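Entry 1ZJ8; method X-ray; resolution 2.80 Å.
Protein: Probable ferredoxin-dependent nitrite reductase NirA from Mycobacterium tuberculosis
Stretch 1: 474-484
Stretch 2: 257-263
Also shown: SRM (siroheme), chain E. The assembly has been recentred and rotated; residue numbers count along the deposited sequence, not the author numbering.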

ATOM      1  N   CYS A 474       2.788  -9.445 -10.784  1.00 38.69           N
ATOM      2  CA  CYS A 474       3.092 -10.794 -10.293  1.00 38.85           C
ATOM      3  C   CYS A 474       2.115 -11.133  -9.157  1.00 38.68           C
ATOM      4  O   CYS A 474       1.298 -10.293  -8.777  1.00 38.63           O
ATOM      5  CB  CYS A 474       4.544 -10.864  -9.812  1.00 39.02           C
ATOM      6  SG  CYS A 474       4.713 -10.400  -8.089  1.00 42.76           S
ATOM      7  N   PRO A 475       2.193 -12.361  -8.611  1.00 38.71           N
ATOM      8  CA  PRO A 475       1.170 -12.823  -7.644  1.00 38.61           C
ATOM      9  C   PRO A 475       1.212 -12.214  -6.231  1.00 38.32           C
ATOM     10  O   PRO A 475       0.247 -12.420  -5.468  1.00 38.28           O
ATOM     11  CB  PRO A 475       1.394 -14.351  -7.582  1.00 38.48           C
ATOM     12  CG  PRO A 475       2.409 -14.662  -8.618  1.00 38.51           C
ATOM     13  CD  PRO A 475       3.190 -13.414  -8.873  1.00 38.65           C
ATOM     14  N   ASN A 476       2.287 -11.483  -5.903  1.00 37.82           N
ATOM     15  CA  ASN A 476       2.421 -10.799  -4.595  1.00 37.85           C
ATOM     16  C   ASN A 476       1.257  -9.835  -4.260  1.00 37.46           C
ATOM     17  O   ASN A 476       1.012  -9.564  -3.100  1.00 37.65           O
ATOM     18  CB  ASN A 476       3.771 -10.046  -4.489  1.00 37.98           C
ATOM     19  CG  ASN A 476       5.002 -10.995  -4.339  1.00 38.46           C
ATOM     20  OD1 ASN A 476       4.937 -12.010  -3.643  1.00 39.83           O
ATOM     21  ND2 ASN A 476       6.127 -10.635  -4.974  1.00 35.70           N
ATOM     22  N   SER A 477       0.559  -9.322  -5.276  1.00 37.35           N
ATOM     23  CA  SER A 477      -0.683  -8.548  -5.104  1.00 37.18           C
ATOM     24  C   SER A 477      -0.499  -7.176  -4.410  1.00 37.21           C
ATOM     25  O   SER A 477      -1.339  -6.771  -3.608  1.00 37.47           O
ATOM     26  CB  SER A 477      -1.727  -9.399  -4.364  1.00 37.18           C
ATOM     27  OG  SER A 477      -3.043  -9.078  -4.758  1.00 36.29           O
ATOM     28  N   CYS A 478       0.580  -6.466  -4.752  1.00 37.02           N
ATOM     29  CA  CYS A 478       0.875  -5.132  -4.215  1.00 36.99           C
ATOM     30  C   CYS A 478      -0.161  -4.079  -4.527  1.00 36.78           C
ATOM     31  O   CYS A 478      -0.308  -3.118  -3.779  1.00 36.35           O
ATOM     32  CB  CYS A 478       2.193  -4.615  -4.780  1.00 37.37           C
ATOM     33  SG  CYS A 478       3.690  -5.505  -4.213  1.00 40.97           S
ATOM     34  N   ALA A 479      -0.824  -4.230  -5.676  1.00 36.93           N
ATOM     35  CA  ALA A 479      -1.891  -3.331  -6.094  1.00 36.71           C
ATOM     36  C   ALA A 479      -3.224  -4.016  -5.897  1.00 36.81           C
ATOM     37  O   ALA A 479      -4.190  -3.691  -6.576  1.00 36.97           O
ATOM     38  CB  ALA A 479      -1.707  -2.910  -7.544  1.00 36.56           C
ATOM     39  N   ARG A 480      -3.273  -4.969  -4.965  1.00 36.97           N
ATOM     40  CA  ARG A 480      -4.529  -5.547  -4.484  1.00 36.90           C
ATOM     41  C   ARG A 480      -5.400  -6.200  -5.574  1.00 36.61           C
ATOM     42  O   ARG A 480      -6.453  -5.694  -5.930  1.00 36.57           O
ATOM     43  CB  ARG A 480      -5.301  -4.474  -3.677  1.00 37.27           C
ATOM     44  CG  ARG A 480      -4.874  -4.395  -2.171  1.00 38.17           C
ATOM     45  CD  ARG A 480      -4.163  -3.120  -1.741  1.00 38.56           C
ATOM     46  NE  ARG A 480      -5.104  -2.028  -1.526  1.00 38.22           N
ATOM     47  CZ  ARG A 480      -4.787  -0.831  -1.037  1.00 38.72           C
ATOM     48  NH1 ARG A 480      -3.539  -0.526  -0.672  1.00 37.97           N
ATOM     49  NH2 ARG A 480      -5.746   0.076  -0.913  1.00 39.94           N
ATOM     50  N   ILE A 481      -4.944  -7.353  -6.063  1.00 36.89           N
ATOM     51  CA  ILE A 481      -5.620  -8.139  -7.113  1.00 36.99           C
ATOM     52  C   ILE A 481      -7.039  -8.610  -6.747  1.00 37.08           C
ATOM     53  O   ILE A 481      -7.997  -8.492  -7.534  1.00 37.04           O
ATOM     54  CB  ILE A 481      -4.838  -9.451  -7.404  1.00 37.17           C
ATOM     55  CG1 ILE A 481      -3.406  -9.171  -7.844  1.00 37.30           C
ATOM     56  CG2 ILE A 481      -5.562 -10.285  -8.487  1.00 37.65           C
ATOM     57  CD1 ILE A 481      -2.494 -10.355  -7.749  1.00 36.96           C
ATOM     58  N   GLN A 482      -7.153  -9.169  -5.548  1.00 37.10           N
ATOM     59  CA  GLN A 482      -8.303  -9.987  -5.207  1.00 37.12           C
ATOM     60  C   GLN A 482      -9.446  -9.150  -4.715  1.00 37.22           C
ATOM     61  O   GLN A 482     -10.502  -9.689  -4.389  1.00 37.51           O
ATOM     62  CB  GLN A 482      -7.946 -11.049  -4.147  1.00 37.11           C
ATOM     63  CG  GLN A 482      -6.789 -11.994  -4.511  1.00 35.66           C
ATOM     64  CD  GLN A 482      -5.438 -11.416  -4.153  1.00 35.01           C
ATOM     65  OE1 GLN A 482      -5.284 -10.197  -4.052  1.00 33.79           O
ATOM     66  NE2 GLN A 482      -4.450 -12.287  -3.945  1.00 35.25           N
ATOM     67  N   ILE A 483      -9.254  -7.838  -4.649  1.00 37.41           N
ATOM     68  CA  ILE A 483     -10.301  -6.975  -4.115  1.00 37.57           C
ATOM     69  C   ILE A 483     -10.652  -5.874  -5.100  1.00 37.94           C
ATOM     70  O   ILE A 483     -10.985  -4.764  -4.699  1.00 38.91           O
ATOM     71  CB  ILE A 483      -9.898  -6.417  -2.724  1.00 37.37           C
ATOM     72  CG1 ILE A 483      -8.621  -5.575  -2.810  1.00 36.94           C
ATOM     73  CG2 ILE A 483      -9.693  -7.561  -1.747  1.00 36.76           C
ATOM     74  CD1 ILE A 483      -8.129  -5.099  -1.482  1.00 37.20           C
ATOM     75  N   ALA A 484     -10.584  -6.194  -6.388  1.00 38.08           N
ATOM     76  CA  ALA A 484     -10.934  -5.258  -7.453  1.00 38.04           C
ATOM     77  C   ALA A 484     -12.105  -5.852  -8.149  1.00 38.17           C
ATOM     78  O   ALA A 484     -12.255  -7.056  -8.146  1.00 38.56           O
ATOM     79  CB  ALA A 484      -9.791  -5.126  -8.435  1.00 38.10           C
TER
HETATM   80 FE   SRM E 557       4.755  -4.615  -1.851  1.00 36.68          FE
HETATM   81  CHA SRM E 557       7.421  -6.678  -2.402  1.00 39.33           C
HETATM   82  CHB SRM E 557       5.759  -2.666  -4.383  1.00 37.03           C
HETATM   83  CHC SRM E 557       2.239  -2.628  -1.291  1.00 31.66           C
HETATM   84  CHD SRM E 557       2.786  -7.353  -1.100  1.00 36.19           C
HETATM   85  NA  SRM E 557       6.387  -4.555  -3.005  1.00 38.55           N
HETATM   86  C1A SRM E 557       7.438  -5.405  -3.010  1.00 39.78           C
HETATM   87  C2A SRM E 557       8.640  -4.876  -3.730  1.00 40.69           C
HETATM   88  CMA SRM E 557       9.598  -4.286  -2.741  1.00 40.05           C
HETATM   89  CDA SRM E 557       9.257  -5.889  -4.654  1.00 42.56           C
HETATM   90  CEA SRM E 557      10.519  -6.585  -4.253  1.00 44.84           C
HETATM   91  O3A SRM E 557      10.508  -7.300  -3.246  1.00 47.29           O
HETATM   92  O4A SRM E 557      11.561  -6.446  -4.910  1.00 46.66           O
HETATM   93  C3A SRM E 557       8.005  -3.817  -4.566  1.00 40.44           C
HETATM   94  CAA SRM E 557       8.816  -2.573  -4.712  1.00 40.25           C
HETATM   95  CBA SRM E 557       9.632  -2.835  -5.950  1.00 41.43           C
HETATM   96  CCA SRM E 557       9.906  -1.564  -6.687  1.00 42.67           C
HETATM   97  O1A SRM E 557       8.996  -0.712  -6.781  1.00 41.33           O
HETATM   98  O2A SRM E 557      11.051  -1.388  -7.168  1.00 43.03           O
HETATM   99  C4A SRM E 557       6.658  -3.649  -3.951  1.00 39.08           C
HETATM  100  NB  SRM E 557       4.218  -2.878  -2.600  1.00 35.16           N
HETATM  101  C1B SRM E 557       4.727  -2.155  -3.600  1.00 34.63           C
HETATM  102  C2B SRM E 557       4.119  -0.792  -3.775  1.00 33.18           C
HETATM  103  CMB SRM E 557       5.106   0.289  -4.118  1.00 32.44           C
HETATM  104  CDB SRM E 557       3.127  -0.888  -4.885  1.00 33.03           C
HETATM  105  CEB SRM E 557       2.386   0.341  -5.275  1.00 33.40           C
HETATM  106  O3B SRM E 557       2.555   0.906  -6.377  1.00 33.18           O
HETATM  107  O4B SRM E 557       1.591   0.791  -4.449  1.00 34.85           O
HETATM  108  C3B SRM E 557       3.434  -0.656  -2.432  1.00 32.49           C
HETATM  109  CAB SRM E 557       4.371  -0.076  -1.404  1.00 32.29           C
HETATM  110  CBB SRM E 557       3.632   0.610  -0.296  1.00 31.87           C
HETATM  111  CCB SRM E 557       4.576   0.967   0.815  1.00 31.13           C
HETATM  112  O1B SRM E 557       4.973   2.121   0.959  1.00 31.81           O
HETATM  113  O2B SRM E 557       4.951   0.125   1.625  1.00 33.57           O
HETATM  114  C4B SRM E 557       3.275  -2.107  -2.067  1.00 33.82           C
HETATM  115  NC  SRM E 557       2.895  -4.931  -1.434  1.00 33.63           N
HETATM  116  C1C SRM E 557       2.022  -3.977  -1.051  1.00 31.18           C
HETATM  117  C2C SRM E 557       0.755  -4.465  -0.761  1.00 32.91           C
HETATM  118  CDC SRM E 557      -0.527  -3.729  -0.563  1.00 33.13           C
HETATM  119  CEC SRM E 557      -0.913  -3.195   0.761  1.00 32.44           C
HETATM  120  O3C SRM E 557      -0.085  -3.192   1.701  1.00 31.81           O
HETATM  121  O4C SRM E 557      -2.079  -2.785   0.856  1.00 32.69           O
HETATM  122  C3C SRM E 557       0.940  -5.815  -0.768  1.00 33.32           C
HETATM  123  CAC SRM E 557      -0.222  -6.706  -0.473  1.00 33.48           C
HETATM  124  CBC SRM E 557      -0.793  -6.778   0.928  1.00 32.83           C
HETATM  125  CCC SRM E 557       0.085  -7.688   1.768  1.00 32.31           C
HETATM  126  O1C SRM E 557       1.240  -7.322   2.116  1.00 28.39           O
HETATM  127  O2C SRM E 557      -0.389  -8.815   2.067  1.00 31.62           O
HETATM  128  C4C SRM E 557       2.243  -6.073  -1.107  1.00 34.77           C
HETATM  129  ND  SRM E 557       5.134  -6.560  -1.441  1.00 37.36           N
HETATM  130  C1D SRM E 557       4.164  -7.484  -1.352  1.00 37.00           C
HETATM  131  C2D SRM E 557       4.724  -8.756  -1.575  1.00 38.32           C
HETATM  132  CAD SRM E 557       4.148 -10.023  -0.967  1.00 37.48           C
HETATM  133  CBD SRM E 557       4.673 -10.485   0.357  1.00 39.18           C
HETATM  134  CCD SRM E 557       4.092 -11.646   1.111  1.00 40.36           C
HETATM  135  O1D SRM E 557       3.548 -11.391   2.209  1.00 41.96           O
HETATM  136  O2D SRM E 557       4.148 -12.819   0.654  1.00 37.19           O
HETATM  137  C3D SRM E 557       6.075  -8.556  -1.801  1.00 37.58           C
HETATM  138  CDD SRM E 557       7.143  -9.604  -1.644  1.00 38.97           C
HETATM  139  CED SRM E 557       7.671 -10.048  -0.297  1.00 39.54           C
HETATM  140  O3D SRM E 557       7.426  -9.412   0.728  1.00 39.68           O
HETATM  141  O4D SRM E 557       8.366 -11.068  -0.186  1.00 38.84           O
HETATM  142  C4D SRM E 557       6.315  -7.194  -1.713  1.00 38.45           C
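Stretch 2, residues 257-263: GLSTNPM

Stretch 2 has no regular helix or strand, and neither does stretch 1, so two loops from distant parts of one chain meet here. Stretch 1 is shaped by two type I beta turns, Cys474 to Ser477 and Ser477 to Arg480. The nearest CA pairs are Asn476 with Ser259, 4.6 Å apart, and Pro475 with Thr260, 5.8 Å apart. As stretch 2 advances from Ser259 to Thr260, its partner steps back from Asn476 to Pro475, so the two backbones run in opposite senses at this point. Together they bury 386 Å².

Gly257 does not touch stretch 1. Its backbone pairs with the far end of its own loop: Gly257 N donates to Met263 O at 3.2 Å, and Met263 N donates to Gly257 O at 2.9 Å. These two bonds bring the ends of stretch 2 together.

Leu258 has the largest area covered by stretch 1. Its backbone is extended, with phi/psi of -135/104, and its CA-to-CB bond points toward stretch 1. CD1 lies 3.3 Å from Arg480 CG, against the aliphatic part of that side chain. CD2 lies 4.0 Å from Ile483 CG2, an apolar contact. Leu258 CB is 3.7 Å from Gln482 OE1, an oxygen that accepts a hydrogen bond from Ser477 OG at 2.6 Å. Leu258 O is 3.4 Å from Ser477 CB. It also comes within 3.2 Å of Asn476 O, but both atoms are acceptors and no hydrogen bond forms. Leu258 N donates a hydrogen bond to SRM O2C of the siroheme at 2.8 Å.

Ser259 has phi/psi of -129/-127, and its CB points sideways. Its OG packs 3.6 Å from Asn476 CA and makes a weak hydrogen bond to SRM O2D at 3.3 Å. Ser259 C is 3.5 Å from Pro475 O. The closest approach between the stretches is Gln482 NE2 to Ser259 O, at 2.9 Å.

Thr260 is exposed and lies beside Pro475. Thr260 CG2 is 4.3 Å from Pro475 CB, and Thr260 N is 3.8 Å from Pro475 O. Asn261 turns its CB away and makes no contact.

The CA-to-CB bond of Pro262 points toward stretch 1. Its CB is 4.1 Å from Gln482 NE2, so the Gln482 amide nitrogen has both Ser259 and Pro262 as neighbours. Met263 is out of reach of stretch 1 and ends the segment with its backbone hydrogen-bonded to that of Gly257.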

ATOM      1  N   GLY A 257      -4.013  -9.847   5.009  1.00 43.19           N
ATOM      2  CA  GLY A 257      -2.953  -9.939   3.994  1.00 43.56           C
ATOM      3  C   GLY A 257      -3.472 -10.523   2.694  1.00 44.02           C
ATOM      4  O   GLY A 257      -4.450 -11.281   2.707  1.00 44.35           O
ATOM      5  N   LEU A 258      -2.857 -10.146   1.575  1.00 44.38           N
ATOM      6  CA  LEU A 258      -3.205 -10.717   0.267  1.00 44.98           C
ATOM      7  C   LEU A 258      -1.954 -11.061  -0.489  1.00 45.60           C
ATOM      8  O   LEU A 258      -1.321 -10.175  -1.054  1.00 46.50           O
ATOM      9  CB  LEU A 258      -3.904  -9.717  -0.661  1.00 45.09           C
ATOM     10  CG  LEU A 258      -4.937  -8.694  -0.257  1.00 45.79           C
ATOM     11  CD1 LEU A 258      -4.788  -7.530  -1.208  1.00 45.81           C
ATOM     12  CD2 LEU A 258      -6.339  -9.266  -0.337  1.00 47.39           C
ATOM     13  N   SER A 259      -1.580 -12.311  -0.589  1.00 45.61           N
ATOM     14  CA  SER A 259      -0.515 -12.571  -1.543  1.00 45.80           C
ATOM     15  C   SER A 259      -1.018 -13.689  -2.408  1.00 45.04           C
ATOM     16  O   SER A 259      -2.144 -13.637  -2.934  1.00 45.36           O
ATOM     17  CB  SER A 259       0.815 -12.870  -0.823  1.00 45.29           C
ATOM     18  OG  SER A 259       1.873 -13.029  -1.770  1.00 45.78           O
ATOM     19  N   THR A 260      -0.172 -14.755  -2.492  1.00 45.64           N
ATOM     20  CA  THR A 260      -0.619 -15.974  -3.098  1.00 45.45           C
ATOM     21  C   THR A 260      -1.762 -16.538  -2.284  1.00 45.12           C
ATOM     22  O   THR A 260      -2.594 -17.225  -2.829  1.00 45.24           O
ATOM     23  CB  THR A 260       0.485 -17.025  -3.130  1.00 45.66           C
ATOM     24  OG1 THR A 260       0.782 -17.415  -1.789  1.00 46.20           O
ATOM     25  CG2 THR A 260       1.770 -16.477  -3.817  1.00 46.03           C
ATOM     26  N   ASN A 261      -1.807 -16.258  -0.982  1.00 45.15           N
ATOM     27  CA  ASN A 261      -2.839 -16.838  -0.105  1.00 45.04           C
ATOM     28  C   ASN A 261      -3.633 -15.788   0.694  1.00 44.59           C
ATOM     29  O   ASN A 261      -3.306 -15.508   1.844  1.00 44.83           O
ATOM     30  CB  ASN A 261      -2.207 -17.877   0.828  1.00 45.54           C
ATOM     31  CG  ASN A 261      -3.145 -19.028   1.122  1.00 47.24           C
ATOM     32  OD1 ASN A 261      -4.310 -18.818   1.468  1.00 50.65           O
ATOM     33  ND2 ASN A 261      -2.651 -20.251   0.970  1.00 48.32           N
ATOM     34  N   PRO A 262      -4.701 -15.228   0.094  1.00 43.93           N
ATOM     35  CA  PRO A 262      -5.387 -14.076   0.677  1.00 43.56           C
ATOM     36  C   PRO A 262      -6.254 -14.434   1.868  1.00 43.00           C
ATOM     37  O   PRO A 262      -6.824 -15.511   1.896  1.00 43.00           O
ATOM     38  CB  PRO A 262      -6.280 -13.592  -0.475  1.00 43.76           C
ATOM     39  CG  PRO A 262      -6.608 -14.821  -1.221  1.00 43.81           C
ATOM     40  CD  PRO A 262      -5.354 -15.670  -1.154  1.00 43.96           C
ATOM     41  N   MET A 263      -6.368 -13.513   2.821  1.00 42.50           N
ATOM     42  CA  MET A 263      -7.176 -13.717   4.027  1.00 42.18           C
ATOM     43  C   MET A 263      -7.624 -12.374   4.629  1.00 41.45           C
ATOM     44  O   MET A 263      -6.795 -11.479   4.872  1.00 41.06           O
ATOM     45  CB  MET A 263      -6.376 -14.465   5.092  1.00 41.87           C
ATOM     46  CG  MET A 263      -6.011 -15.901   4.772  1.00 42.63           C
ATOM     47  SD  MET A 263      -5.104 -16.703   6.135  1.00 44.58           S
ATOM     48  CE  MET A 263      -6.265 -16.402   7.513  1.00 44.79           C
TER